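Local coordinates for dally-like protein (Drosophila melanogaster, PDB 3ODN) that probably acts as a cell-surface heparan sulfate proteoglycan of the glypican family that takes part in Hedgehog signalling, this chain being its alpha-helical core domain, at residues T89-E94 and N285-V290; A81-D86 and V405-Q410; T228-C233 and N250-C255; K142-L147 and G180-K185; R167-H172 and N313-G318. The protein carries 2 engineered substitutions. All coordinates share one frame; numbering follows the deposited sequence.

Contact 1: T89-E94 and N285-V290; sequences TALLKE and NIVMVV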
# COMPACT_ATOMS: atom_id res chain seq x y z
N THR A 89 4.87 2.84 -13.74
CA THR A 89 5.30 3.95 -14.59
C THR A 89 5.60 3.42 -15.99
O THR A 89 5.21 4.05 -16.98
CB THR A 89 6.45 4.73 -13.95
OG1 THR A 89 7.40 3.80 -13.47
CG2 THR A 89 5.99 5.60 -12.78
N ALA A 90 6.19 2.20 -16.07
CA ALA A 90 6.50 1.48 -17.31
C ALA A 90 5.21 1.20 -18.10
O ALA A 90 5.14 1.54 -19.28
CB ALA A 90 7.23 0.17 -16.98
N LEU A 91 4.18 0.63 -17.43
CA LEU A 91 2.86 0.34 -17.99
C LEU A 91 2.19 1.63 -18.50
O LEU A 91 1.55 1.59 -19.54
CB LEU A 91 1.98 -0.33 -16.90
CG LEU A 91 0.47 -0.50 -17.16
CD1 LEU A 91 0.18 -1.74 -17.99
CD2 LEU A 91 -0.31 -0.55 -15.84
N LEU A 92 2.32 2.73 -17.73
CA LEU A 92 1.74 4.03 -18.05
C LEU A 92 2.48 4.69 -19.23
O LEU A 92 1.83 5.36 -20.02
CB LEU A 92 1.65 4.93 -16.80
CG LEU A 92 0.87 6.28 -16.86
CD1 LEU A 92 -0.60 6.10 -17.31
CD2 LEU A 92 0.89 6.98 -15.52
N LYS A 93 3.80 4.41 -19.40
CA LYS A 93 4.56 4.95 -20.52
C LYS A 93 4.27 4.13 -21.78
O LYS A 93 4.26 4.69 -22.87
CB LYS A 93 6.06 5.02 -20.21
CG LYS A 93 6.80 6.02 -21.13
CD LYS A 93 8.23 6.39 -20.68
CE LYS A 93 8.29 7.66 -19.85
NZ LYS A 93 8.07 7.38 -18.40
N GLU A 94 4.01 2.82 -21.62
CA GLU A 94 3.63 1.88 -22.69
C GLU A 94 2.27 2.32 -23.27
O GLU A 94 2.14 2.41 -24.47
CB GLU A 94 3.56 0.44 -22.14
CG GLU A 94 4.18 -0.61 -23.05
CD GLU A 94 3.35 -1.15 -24.20
OE1 GLU A 94 3.93 -1.42 -25.28
OE2 GLU A 94 2.13 -1.37 -24.01
N ASN A 285 -8.79 -3.11 -10.96
CA ASN A 285 -7.61 -3.50 -11.75
C ASN A 285 -7.19 -2.36 -12.68
O ASN A 285 -7.95 -2.00 -13.59
CB ASN A 285 -7.84 -4.83 -12.53
CG ASN A 285 -6.62 -5.34 -13.31
OD1 ASN A 285 -6.45 -5.07 -14.49
ND2 ASN A 285 -5.75 -6.09 -12.67
N ILE A 286 -6.00 -1.76 -12.41
CA ILE A 286 -5.47 -0.64 -13.20
C ILE A 286 -5.00 -1.00 -14.65
O ILE A 286 -5.03 -0.12 -15.52
CB ILE A 286 -4.50 0.29 -12.41
CG1 ILE A 286 -4.46 1.70 -13.05
CG2 ILE A 286 -3.12 -0.32 -12.29
CD1 ILE A 286 -3.94 2.78 -12.23
N VAL A 287 -4.60 -2.29 -14.89
CA VAL A 287 -4.15 -2.76 -16.22
C VAL A 287 -5.33 -2.74 -17.18
O VAL A 287 -5.17 -2.26 -18.30
CB VAL A 287 -3.41 -4.13 -16.22
CG1 VAL A 287 -2.70 -4.38 -17.56
CG2 VAL A 287 -2.42 -4.22 -15.06
N MET A 288 -6.52 -3.18 -16.71
CA MET A 288 -7.77 -3.17 -17.50
C MET A 288 -8.28 -1.73 -17.79
O MET A 288 -9.18 -1.57 -18.62
CB MET A 288 -8.89 -4.00 -16.81
CG MET A 288 -8.65 -5.53 -16.75
SD MET A 288 -7.92 -6.36 -18.20
CE MET A 288 -9.13 -5.96 -19.51
N VAL A 289 -7.69 -0.71 -17.13
CA VAL A 289 -8.04 0.71 -17.31
C VAL A 289 -7.03 1.40 -18.23
O VAL A 289 -7.42 2.00 -19.23
CB VAL A 289 -8.22 1.47 -15.95
CG1 VAL A 289 -8.71 2.90 -16.17
CG2 VAL A 289 -9.18 0.74 -15.03
N VAL A 290 -5.74 1.31 -17.87
CA VAL A 290 -4.60 1.95 -18.53
C VAL A 290 -4.18 1.28 -19.84
O VAL A 290 -4.03 1.99 -20.83
CB VAL A 290 -3.42 2.15 -17.52
CG1 VAL A 290 -2.16 2.70 -18.19
CG2 VAL A 290 -3.84 3.08 -16.38
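Leu91 on the long helix 48-106 reaches across to Val287 and Val290 of the short helix 287-290, and Leu92 adds a second arm to Val290. Followed outward, the Leu91 side chain leaves its helix with CB directed at the other segment. Its CG stands anti to the backbone N (chi1 169°), which carries the branch outward, and lies 4.3 Å from Val290 CG1. One methyl, CD1, then goes on to Val287 CG1 at 3.9 Å, the two side chains meeting at a slant. Val290 CG1 is thus shared: it also touches Leu92 CD1 at 3.8 Å, here with the side chains nearly at right angles. The carbonyl oxygen Leu91 O lies 4.1 Å from Val290 CG1. Behind the valines, Asn285 OD1 accepts from Met288 N at 2.9 Å, a capping bond on the turn that leads into the short helix. Leu401 of helix 400-414 also touches Leu91, and Phe194 of helix 182-214 packs on Val290. Val290 O accepts a hydrogen bond from Ser95 OG. The side chains meet through aliphatic carbons alone and no hydrogen bond joins the segments, so the adhesion is apolar, a matter of shape and burial.

Contact 2: A81-D86 and V405-Q410; sequences ATKFKD and VRDIRQ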
# COMPACT_ATOMS: atom_id res chain seq x y z
N ALA A 81 8.25 -1.93 -2.95
CA ALA A 81 7.46 -0.71 -3.13
C ALA A 81 7.94 0.02 -4.41
O ALA A 81 7.15 0.37 -5.27
CB ALA A 81 7.62 0.20 -1.92
N THR A 82 9.27 0.15 -4.54
CA THR A 82 10.03 0.75 -5.62
C THR A 82 9.81 -0.02 -6.94
O THR A 82 9.62 0.61 -7.98
CB THR A 82 11.51 0.79 -5.20
OG1 THR A 82 11.60 1.42 -3.92
CG2 THR A 82 12.39 1.53 -6.19
N LYS A 83 9.85 -1.37 -6.88
CA LYS A 83 9.63 -2.26 -8.02
C LYS A 83 8.21 -2.04 -8.59
O LYS A 83 8.06 -1.87 -9.80
CB LYS A 83 9.83 -3.71 -7.57
CG LYS A 83 10.21 -4.69 -8.67
CD LYS A 83 10.64 -6.01 -8.03
CE LYS A 83 10.43 -7.24 -8.88
NZ LYS A 83 10.26 -8.46 -8.05
N PHE A 84 7.20 -1.99 -7.69
CA PHE A 84 5.79 -1.77 -7.98
C PHE A 84 5.60 -0.43 -8.64
O PHE A 84 4.93 -0.35 -9.67
CB PHE A 84 4.93 -1.90 -6.70
CG PHE A 84 3.48 -1.46 -6.84
CD1 PHE A 84 2.51 -2.34 -7.31
CD2 PHE A 84 3.09 -0.19 -6.45
CE1 PHE A 84 1.18 -1.93 -7.44
CE2 PHE A 84 1.76 0.22 -6.59
CZ PHE A 84 0.81 -0.65 -7.07
N LYS A 85 6.21 0.63 -8.07
CA LYS A 85 6.14 2.00 -8.61
C LYS A 85 6.77 2.08 -10.01
O LYS A 85 6.23 2.74 -10.90
CB LYS A 85 6.76 3.00 -7.63
CG LYS A 85 5.88 3.18 -6.38
CD LYS A 85 6.19 4.46 -5.61
CE LYS A 85 6.11 4.26 -4.11
NZ LYS A 85 7.46 4.01 -3.54
N ASP A 86 7.87 1.31 -10.22
CA ASP A 86 8.59 1.16 -11.49
C ASP A 86 7.73 0.44 -12.53
O ASP A 86 7.58 0.96 -13.63
CB ASP A 86 9.97 0.48 -11.25
CG ASP A 86 10.64 -0.29 -12.40
OD1 ASP A 86 10.54 0.16 -13.57
OD2 ASP A 86 11.35 -1.29 -12.11
N VAL A 405 1.74 -7.47 -7.64
CA VAL A 405 0.69 -7.33 -6.62
C VAL A 405 0.45 -8.65 -5.86
O VAL A 405 0.41 -8.64 -4.64
CB VAL A 405 -0.61 -6.67 -7.16
CG1 VAL A 405 -1.72 -6.67 -6.10
CG2 VAL A 405 -0.33 -5.25 -7.63
N ARG A 406 0.33 -9.78 -6.60
CA ARG A 406 0.13 -11.13 -6.06
C ARG A 406 1.28 -11.55 -5.11
O ARG A 406 1.06 -12.25 -4.12
CB ARG A 406 0.01 -12.13 -7.22
CG ARG A 406 -1.43 -12.45 -7.59
CD ARG A 406 -1.56 -13.19 -8.90
NE ARG A 406 -2.80 -12.78 -9.57
CZ ARG A 406 -2.96 -12.66 -10.89
NH1 ARG A 406 -1.96 -12.95 -11.71
NH2 ARG A 406 -4.12 -12.26 -11.39
N ASP A 407 2.49 -11.12 -5.46
CA ASP A 407 3.74 -11.38 -4.76
C ASP A 407 3.80 -10.62 -3.44
O ASP A 407 4.01 -11.23 -2.40
CB ASP A 407 4.91 -11.00 -5.69
CG ASP A 407 6.31 -11.17 -5.12
OD1 ASP A 407 7.20 -10.39 -5.51
OD2 ASP A 407 6.52 -12.12 -4.32
N ILE A 408 3.67 -9.28 -3.49
CA ILE A 408 3.67 -8.37 -2.34
C ILE A 408 2.58 -8.82 -1.36
O ILE A 408 2.81 -8.89 -0.15
CB ILE A 408 3.45 -6.90 -2.79
CG1 ILE A 408 4.62 -6.40 -3.67
CG2 ILE A 408 3.23 -5.96 -1.58
CD1 ILE A 408 4.31 -5.19 -4.49
N ARG A 409 1.42 -9.13 -1.90
CA ARG A 409 0.24 -9.58 -1.17
C ARG A 409 0.55 -10.77 -0.26
O ARG A 409 0.11 -10.80 0.89
CB ARG A 409 -0.91 -9.89 -2.15
CG ARG A 409 -2.20 -9.96 -1.43
CD ARG A 409 -3.15 -10.92 -2.04
NE ARG A 409 -4.43 -10.88 -1.34
CZ ARG A 409 -5.60 -11.02 -1.94
NH1 ARG A 409 -5.67 -11.20 -3.26
NH2 ARG A 409 -6.72 -11.01 -1.23
N GLN A 410 1.30 -11.73 -0.76
CA GLN A 410 1.71 -12.92 -0.05
C GLN A 410 2.72 -12.57 1.06
O GLN A 410 2.59 -13.06 2.20
CB GLN A 410 2.29 -13.94 -1.05
CG GLN A 410 2.47 -15.36 -0.47
CD GLN A 410 1.32 -15.80 0.42
OE1 GLN A 410 1.49 -16.00 1.63
NE2 GLN A 410 0.13 -15.96 -0.14
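Apolar packing carries most of this contact, and Phe84 is its main side chain. CG of Phe84 is swung anti to the backbone N (chi1 170°), which sends the ring out toward helix 400-414. There Val405 CG2 meets the ring at its edge, near the ring plane, 3.7 Å from Phe84 CE1 and 4.1 Å from Phe84 CD1. Closer to the backbone, Ile408 CD1 lies 4.0 Å from Phe84 CB and approaches the ring obliquely. The isoleucine and valine methyls therefore engage different parts of the phenylalanine, one at its root and the other at its rim. The electrostatic part is looser: Lys83 NZ stands 4.4 Å from Asp407 OD1, opposite charges near each other but beyond salt-bridge distance. The firmer partner of Asp407 OD1 is Lys80, which forms a salt bridge with it, so two lysines of the long helix probably share the field of one carboxylate. The two helical segments run nearly antiparallel, at 160°, with their axes 11.0 Å apart at closest approach. Around them, helix 182-214 supplies Tyr200, which meets the Phe84 ring edge-to-face and also touches Ile408, while Leu281 of helix 260-281 packs on Val405. Helix 400-414 is thereby wedged among the three helices 48-106, 182-214 and 260-281.

Contact 3: T228-C233 and N250-C255; sequences TKMQHC and NVIKGC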
# COMPACT_ATOMS: atom_id res chain seq x y z
N THR A 228 18.55 -11.23 31.92
CA THR A 228 19.72 -11.94 32.46
C THR A 228 19.30 -13.08 33.38
O THR A 228 19.92 -14.15 33.35
CB THR A 228 20.64 -11.00 33.23
OG1 THR A 228 19.99 -10.61 34.44
CG2 THR A 228 21.01 -9.78 32.44
N LYS A 229 18.26 -12.84 34.22
CA LYS A 229 17.72 -13.81 35.18
C LYS A 229 17.15 -15.03 34.43
O LYS A 229 17.17 -16.14 34.96
CB LYS A 229 16.65 -13.15 36.06
CG LYS A 229 16.32 -13.91 37.33
CD LYS A 229 15.00 -13.45 37.93
CE LYS A 229 13.98 -14.56 37.88
NZ LYS A 229 12.71 -14.19 38.57
N MET A 230 16.70 -14.82 33.18
CA MET A 230 16.17 -15.88 32.33
C MET A 230 17.28 -16.64 31.59
O MET A 230 17.26 -17.87 31.55
CB MET A 230 15.11 -15.30 31.37
CG MET A 230 14.46 -16.31 30.40
SD MET A 230 15.34 -16.58 28.82
CE MET A 230 15.34 -14.85 28.14
N GLN A 231 18.22 -15.91 31.00
CA GLN A 231 19.28 -16.48 30.17
C GLN A 231 20.48 -17.05 30.90
O GLN A 231 20.88 -18.18 30.61
CB GLN A 231 19.70 -15.47 29.09
CG GLN A 231 20.63 -16.04 28.02
CD GLN A 231 20.65 -15.17 26.79
OE1 GLN A 231 20.02 -15.48 25.77
NE2 GLN A 231 21.38 -14.07 26.83
N HIS A 232 21.08 -16.26 31.81
CA HIS A 232 22.33 -16.58 32.49
C HIS A 232 22.29 -17.00 33.97
O HIS A 232 23.31 -17.46 34.48
CB HIS A 232 23.29 -15.39 32.35
CG HIS A 232 23.49 -14.91 30.95
ND1 HIS A 232 24.41 -15.51 30.11
CD2 HIS A 232 22.92 -13.87 30.31
CE1 HIS A 232 24.34 -14.84 28.97
NE2 HIS A 232 23.45 -13.84 29.04
N CYS A 233 21.14 -16.81 34.67
CA CYS A 233 21.05 -17.10 36.11
C CYS A 233 20.66 -18.52 36.57
O CYS A 233 20.61 -18.78 37.78
CB CYS A 233 20.31 -16.01 36.87
SG CYS A 233 21.02 -14.35 36.64
N ASN A 250 7.45 -14.96 27.82
CA ASN A 250 6.92 -13.93 28.73
C ASN A 250 7.93 -12.84 28.99
O ASN A 250 7.55 -11.67 28.96
CB ASN A 250 6.42 -14.53 30.05
CG ASN A 250 4.95 -14.93 30.06
OD1 ASN A 250 4.19 -14.67 29.12
ND2 ASN A 250 4.52 -15.56 31.14
N VAL A 251 9.21 -13.21 29.18
CA VAL A 251 10.31 -12.26 29.40
C VAL A 251 10.47 -11.40 28.16
O VAL A 251 10.39 -10.17 28.27
CB VAL A 251 11.64 -12.96 29.84
CG1 VAL A 251 12.86 -12.07 29.66
CG2 VAL A 251 11.54 -13.48 31.27
N ILE A 252 10.63 -12.04 26.98
CA ILE A 252 10.81 -11.32 25.71
C ILE A 252 9.61 -10.44 25.30
O ILE A 252 9.82 -9.34 24.79
CB ILE A 252 11.49 -12.18 24.59
CG1 ILE A 252 12.87 -12.67 25.11
CG2 ILE A 252 11.68 -11.36 23.31
CD1 ILE A 252 13.40 -13.83 24.47
N LYS A 253 8.36 -10.87 25.63
CA LYS A 253 7.15 -10.06 25.42
C LYS A 253 7.22 -8.75 26.27
O LYS A 253 6.87 -7.68 25.78
CB LYS A 253 5.87 -10.86 25.77
CG LYS A 253 5.44 -11.87 24.73
CD LYS A 253 3.95 -12.21 24.86
CE LYS A 253 3.53 -13.37 23.98
NZ LYS A 253 3.66 -13.06 22.52
N GLY A 254 7.70 -8.87 27.51
CA GLY A 254 7.88 -7.73 28.41
C GLY A 254 8.95 -6.76 27.95
O GLY A 254 8.82 -5.55 28.15
N CYS A 255 10.04 -7.30 27.33
CA CYS A 255 11.14 -6.52 26.76
C CYS A 255 10.63 -5.69 25.59
O CYS A 255 10.90 -4.48 25.52
CB CYS A 255 12.28 -7.44 26.31
SG CYS A 255 13.23 -8.16 27.66
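Met230 wraps its bent side chain against Val251, touching it at both ends. The first torsion sets CG anti to the backbone N (chi1 180°), and the chain then folds at chi2 (-88°) and again at chi3 (-59°), bringing the terminal methyl round to Val251 CG1. The valine branches divide the work: Val251 CG2, beside its own backbone N, lies 4.0 Å from Met230 CB and 4.2 Å from Met230 CG, whereas Val251 CG1 receives the methyl Met230 CE at 4.0 Å. That same Met230 CE also comes within 4.3 Å of Ile252 CD1, the far end of a second side chain. All three residues are buried. Tyr247 and Cys248, about one helical turn before Val251, also pack on Met230, and Ile252 is backed by Pro423, Val426 and Cys427 of helix 422-428. The disulfide between Cys255 and Cys223 ties helix 245-255 to helix 222-231, so this packing and a covalent bond join the same two helices. Helix 222-231 also packs on helix 48-106, where Ser58 touches Thr228.

Contact 4: K142-L147 and G180-K185; sequences KFFNTL and GDVPDK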
# COMPACT_ATOMS: atom_id res chain seq x y z
N LYS A 142 -13.02 17.72 -17.65
CA LYS A 142 -12.49 18.76 -18.52
C LYS A 142 -12.06 18.23 -19.88
O LYS A 142 -12.35 18.88 -20.89
CB LYS A 142 -11.36 19.56 -17.84
CG LYS A 142 -11.89 20.76 -17.07
CD LYS A 142 -11.09 21.04 -15.80
CE LYS A 142 -11.76 22.10 -14.97
NZ LYS A 142 -10.92 22.51 -13.82
N PHE A 143 -11.40 17.04 -19.91
CA PHE A 143 -10.89 16.35 -21.10
C PHE A 143 -12.00 16.03 -22.12
O PHE A 143 -11.92 16.45 -23.28
CB PHE A 143 -10.10 15.08 -20.70
CG PHE A 143 -9.91 14.08 -21.81
CD1 PHE A 143 -8.97 14.30 -22.82
CD2 PHE A 143 -10.70 12.94 -21.88
CE1 PHE A 143 -8.84 13.41 -23.87
CE2 PHE A 143 -10.58 12.06 -22.95
CZ PHE A 143 -9.65 12.30 -23.94
N PHE A 144 -13.04 15.30 -21.66
CA PHE A 144 -14.20 14.90 -22.43
C PHE A 144 -15.03 16.12 -22.83
O PHE A 144 -15.66 16.11 -23.89
CB PHE A 144 -15.04 13.89 -21.64
CG PHE A 144 -14.56 12.46 -21.68
CD1 PHE A 144 -14.50 11.76 -22.87
CD2 PHE A 144 -14.23 11.79 -20.51
CE1 PHE A 144 -14.10 10.42 -22.90
CE2 PHE A 144 -13.81 10.46 -20.54
CZ PHE A 144 -13.74 9.78 -21.74
N ASN A 145 -14.99 17.20 -22.01
CA ASN A 145 -15.68 18.45 -22.36
C ASN A 145 -14.97 19.13 -23.57
O ASN A 145 -15.63 19.60 -24.51
CB ASN A 145 -15.75 19.39 -21.15
CG ASN A 145 -16.65 20.58 -21.41
OD1 ASN A 145 -17.87 20.53 -21.21
ND2 ASN A 145 -16.05 21.66 -21.92
N THR A 146 -13.62 19.18 -23.52
CA THR A 146 -12.74 19.74 -24.54
C THR A 146 -12.84 18.88 -25.81
O THR A 146 -12.91 19.43 -26.91
CB THR A 146 -11.28 19.79 -23.99
OG1 THR A 146 -11.24 20.55 -22.77
CG2 THR A 146 -10.27 20.36 -25.00
N LEU A 147 -12.85 17.55 -25.65
CA LEU A 147 -12.94 16.59 -26.74
C LEU A 147 -14.24 16.77 -27.51
O LEU A 147 -14.22 16.81 -28.74
CB LEU A 147 -12.77 15.16 -26.19
CG LEU A 147 -12.77 13.99 -27.16
CD1 LEU A 147 -11.60 14.05 -28.13
CD2 LEU A 147 -12.75 12.69 -26.41
N GLY A 180 -22.05 9.01 -24.83
CA GLY A 180 -22.91 8.09 -24.11
C GLY A 180 -22.59 8.07 -22.63
O GLY A 180 -22.48 9.14 -22.01
N ASP A 181 -22.44 6.87 -22.06
CA ASP A 181 -22.11 6.70 -20.63
C ASP A 181 -20.62 6.45 -20.34
O ASP A 181 -20.27 6.19 -19.18
CB ASP A 181 -23.03 5.68 -19.94
CG ASP A 181 -23.97 6.32 -18.94
OD1 ASP A 181 -23.58 6.46 -17.76
OD2 ASP A 181 -25.10 6.69 -19.33
N VAL A 182 -19.74 6.60 -21.35
CA VAL A 182 -18.28 6.46 -21.22
C VAL A 182 -17.66 7.49 -20.25
O VAL A 182 -17.05 7.06 -19.27
CB VAL A 182 -17.52 6.35 -22.58
CG1 VAL A 182 -16.02 6.60 -22.42
CG2 VAL A 182 -17.79 5.01 -23.24
N PRO A 183 -17.80 8.82 -20.46
CA PRO A 183 -17.19 9.78 -19.51
C PRO A 183 -17.50 9.52 -18.05
O PRO A 183 -16.62 9.63 -17.20
CB PRO A 183 -17.76 11.12 -19.96
CG PRO A 183 -18.08 10.93 -21.36
CD PRO A 183 -18.52 9.55 -21.53
N ASP A 184 -18.76 9.16 -17.76
CA ASP A 184 -19.25 8.90 -16.42
C ASP A 184 -18.62 7.63 -15.83
O ASP A 184 -18.10 7.68 -14.71
CB ASP A 184 -20.80 8.85 -16.42
CG ASP A 184 -21.52 9.73 -17.46
OD1 ASP A 184 -20.93 10.76 -17.89
OD2 ASP A 184 -22.67 9.39 -17.82
N LYS A 185 -18.63 6.52 -16.60
CA LYS A 185 -18.07 5.22 -16.19
C LYS A 185 -16.55 5.20 -16.15
O LYS A 185 -15.99 4.64 -15.21
CB LYS A 185 -18.60 4.08 -17.10
CG LYS A 185 -20.00 3.59 -16.73
CD LYS A 185 -20.71 2.96 -17.91
CE LYS A 185 -22.18 2.76 -17.64
NZ LYS A 185 -22.92 2.37 -18.87
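Phe144 lays one face of its ring against Pro183, at the first turn of helix 182-214. Pro183 CG sits over the ring, 3.9 Å from its centroid and 15° off the normal, a CH-pi contact. Further round the same residue, Pro183 CB is 3.6 Å from Phe144 CD2, and Pro183 CA is as near to Phe144 CE2. Val182 CG1 approaches the ring obliquely, 4.0 Å from Phe144 CZ. From its own helix, Phe143 CE2 lies over the centre of the opposite face, so the ring is sandwiched. CG of Phe144 points anti to its carbonyl carbon (chi1 -81°), which aims the ring at the helix start. Beyond, Ala300 of helix 293-306 touches Val182, while Lys177 bridges Asp181 and Asp184 by salt bridges. With an alanine in place of Phe144, Pro183 would probably lose the aromatic face it lies on and Val182 CG1 its ring partner, opening a gap between the two helices. With no hydrogen bond across the segments, the adhesion is apolar, probably mostly dispersion with a modest CH-pi contribution.

Contact 5: R167-H172 and N313-G318; sequences RCVSEH and NRVFQG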
# COMPACT_ATOMS: atom_id res chain seq x y z
N ARG A 167 -20.10 27.96 -25.55
CA ARG A 167 -20.35 27.92 -24.11
C ARG A 167 -21.67 27.21 -23.84
O ARG A 167 -21.76 26.45 -22.86
CB ARG A 167 -20.36 29.33 -23.51
CG ARG A 167 -19.06 29.73 -22.83
CD ARG A 167 -19.16 31.07 -22.12
NE ARG A 167 -18.68 32.17 -22.96
CZ ARG A 167 -19.41 33.22 -23.32
NH1 ARG A 167 -20.66 33.34 -22.91
NH2 ARG A 167 -18.88 34.17 -24.09
N CYS A 168 -22.69 27.43 -24.71
CA CYS A 168 -24.03 26.82 -24.64
C CYS A 168 -23.92 25.31 -24.90
O CYS A 168 -24.59 24.51 -24.25
CB CYS A 168 -24.98 27.49 -25.63
SG CYS A 168 -26.55 26.61 -25.90
N VAL A 169 -23.05 24.95 -25.87
CA VAL A 169 -22.74 23.58 -26.30
C VAL A 169 -22.19 22.77 -25.11
O VAL A 169 -22.72 21.69 -24.84
CB VAL A 169 -21.81 23.59 -27.54
CG1 VAL A 169 -21.41 22.19 -27.98
CG2 VAL A 169 -22.46 24.34 -28.71
N SER A 170 -21.21 23.34 -24.36
CA SER A 170 -20.60 22.72 -23.17
C SER A 170 -21.56 22.61 -21.99
O SER A 170 -21.54 21.60 -21.28
CB SER A 170 -19.32 23.44 -22.76
OG SER A 170 -19.55 24.82 -22.53
N GLU A 171 -22.42 23.65 -21.77
CA GLU A 171 -23.43 23.69 -20.72
C GLU A 171 -24.42 22.52 -20.86
O GLU A 171 -24.82 21.94 -19.85
CB GLU A 171 -24.20 25.03 -20.77
CG GLU A 171 -23.51 26.19 -20.07
CD GLU A 171 -24.44 27.08 -19.26
OE1 GLU A 171 -25.25 27.82 -19.87
OE2 GLU A 171 -24.34 27.06 -18.02
N HIS A 172 -24.80 22.18 -22.11
CA HIS A 172 -25.73 21.11 -22.47
C HIS A 172 -25.07 19.71 -22.56
O HIS A 172 -25.80 18.72 -22.63
CB HIS A 172 -26.41 21.40 -23.82
CG HIS A 172 -27.25 22.64 -23.90
ND1 HIS A 172 -27.87 23.18 -22.79
CD2 HIS A 172 -27.62 23.35 -25.00
CE1 HIS A 172 -28.56 24.22 -23.23
NE2 HIS A 172 -28.43 24.37 -24.55
N ASN A 313 -28.63 18.13 -34.16
CA ASN A 313 -30.06 18.45 -34.10
C ASN A 313 -30.47 18.84 -32.67
O ASN A 313 -31.17 19.83 -32.50
CB ASN A 313 -30.91 17.26 -34.61
CG ASN A 313 -30.67 16.84 -36.04
OD1 ASN A 313 -30.58 17.66 -36.96
ND2 ASN A 313 -30.62 15.54 -36.27
N ARG A 314 -30.01 18.06 -31.66
CA ARG A 314 -30.29 18.30 -30.24
C ARG A 314 -29.61 19.58 -29.73
O ARG A 314 -30.14 20.24 -28.84
CB ARG A 314 -29.85 17.10 -29.39
CG ARG A 314 -30.55 15.78 -29.70
CD ARG A 314 -29.67 14.63 -29.26
NE ARG A 314 -30.17 13.33 -29.68
CZ ARG A 314 -29.54 12.18 -29.45
NH1 ARG A 314 -28.37 12.17 -28.82
NH2 ARG A 314 -30.07 11.03 -29.84
N VAL A 315 -28.43 19.92 -30.30
CA VAL A 315 -27.67 21.13 -29.96
C VAL A 315 -28.41 22.33 -30.54
O VAL A 315 -28.63 23.31 -29.82
CB VAL A 315 -26.18 21.07 -30.44
CG1 VAL A 315 -25.47 22.41 -30.21
CG2 VAL A 315 -25.42 19.94 -29.76
N PHE A 316 -28.80 22.23 -31.82
CA PHE A 316 -29.50 23.29 -32.58
C PHE A 316 -30.82 23.76 -31.95
O PHE A 316 -31.16 24.95 -32.06
CB PHE A 316 -29.62 22.93 -34.08
CG PHE A 316 -28.36 23.02 -34.94
CD1 PHE A 316 -27.15 23.45 -34.40
CD2 PHE A 316 -28.40 22.68 -36.28
CE1 PHE A 316 -26.00 23.53 -35.19
CE2 PHE A 316 -27.24 22.77 -37.08
CZ PHE A 316 -26.06 23.21 -36.53
N GLN A 317 -31.54 22.87 -31.25
CA GLN A 317 -32.78 23.17 -30.51
C GLN A 317 -32.44 23.99 -29.24
O GLN A 317 -33.19 24.91 -28.89
CB GLN A 317 -33.50 21.87 -30.10
CG GLN A 317 -34.21 21.16 -31.25
CD GLN A 317 -34.70 19.79 -30.85
OE1 GLN A 317 -35.57 19.64 -29.98
NE2 GLN A 317 -34.18 18.76 -31.50
N GLY A 318 -31.32 23.64 -28.59
CA GLY A 318 -30.82 24.27 -27.37
C GLY A 318 -30.30 25.68 -27.55
O GLY A 318 -30.72 26.58 -26.81
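The two helical segments cross at 114°, far from parallel, with their axes 10.1 Å apart at closest approach, and the nearest alpha carbons, those of Val169 and Val315, are 6.6 Å apart. At this crossing the valines meet methyl to methyl, Val169 CG2 and Val315 CG1 lying 3.9 Å apart with their side chains at a slant. Val315 CG1 is anti to its backbone N (chi1 173°), whereas the touching branch of Val169 lies beside its N. A turn further along each helix, Gly318 CA stands oblique to the His172 ring, 3.7 Å from His172 NE2. Glycine suits this place, for a beta carbon would point at the ring and run into His172 CD2. His172 NE2 is buried here with no partner in the model. Cys168 meets the same glycine: Cys168 SG lies 4.2 Å from Gly318 C, and it closes a disulfide with Cys319, the residue that follows Gly318. Within its own helix Ser170 OG donates to Arg167 O at 2.8 Å, from above the carbonyl plane. Tyr148 of helix 136-155 touches both valines and backs the crossing. A disulfide beside a steep helix crossing, with a valine pair at its centre, is in keeping with the cysteine-stapled, all-helical glypican core, and it pins helix 308-318 onto helix 163-176.

The five contacts are spread along an elongated helical core. Contacts 1 and 2 both use helix 48-106 on adjoining segments, their centres about 14 Å apart. Contact 2 closes the longest loop, with the other four nested inside it; contact 5 crosses contacts 1 and 4 along the chain. Contacts 4 and 5 are neighbours at one end, about 16 Å between centres, and touch by packing of Asn145 on Ser170; the centres of contacts 4 and 1 are about 20 Å apart. Contact 3 stands at the other end, its centre about 79 Å from that of contact 5 and about 38 Å from that of contact 2. Disulfides accompany the outermost contacts, 3 and 5; the others hold no cysteine.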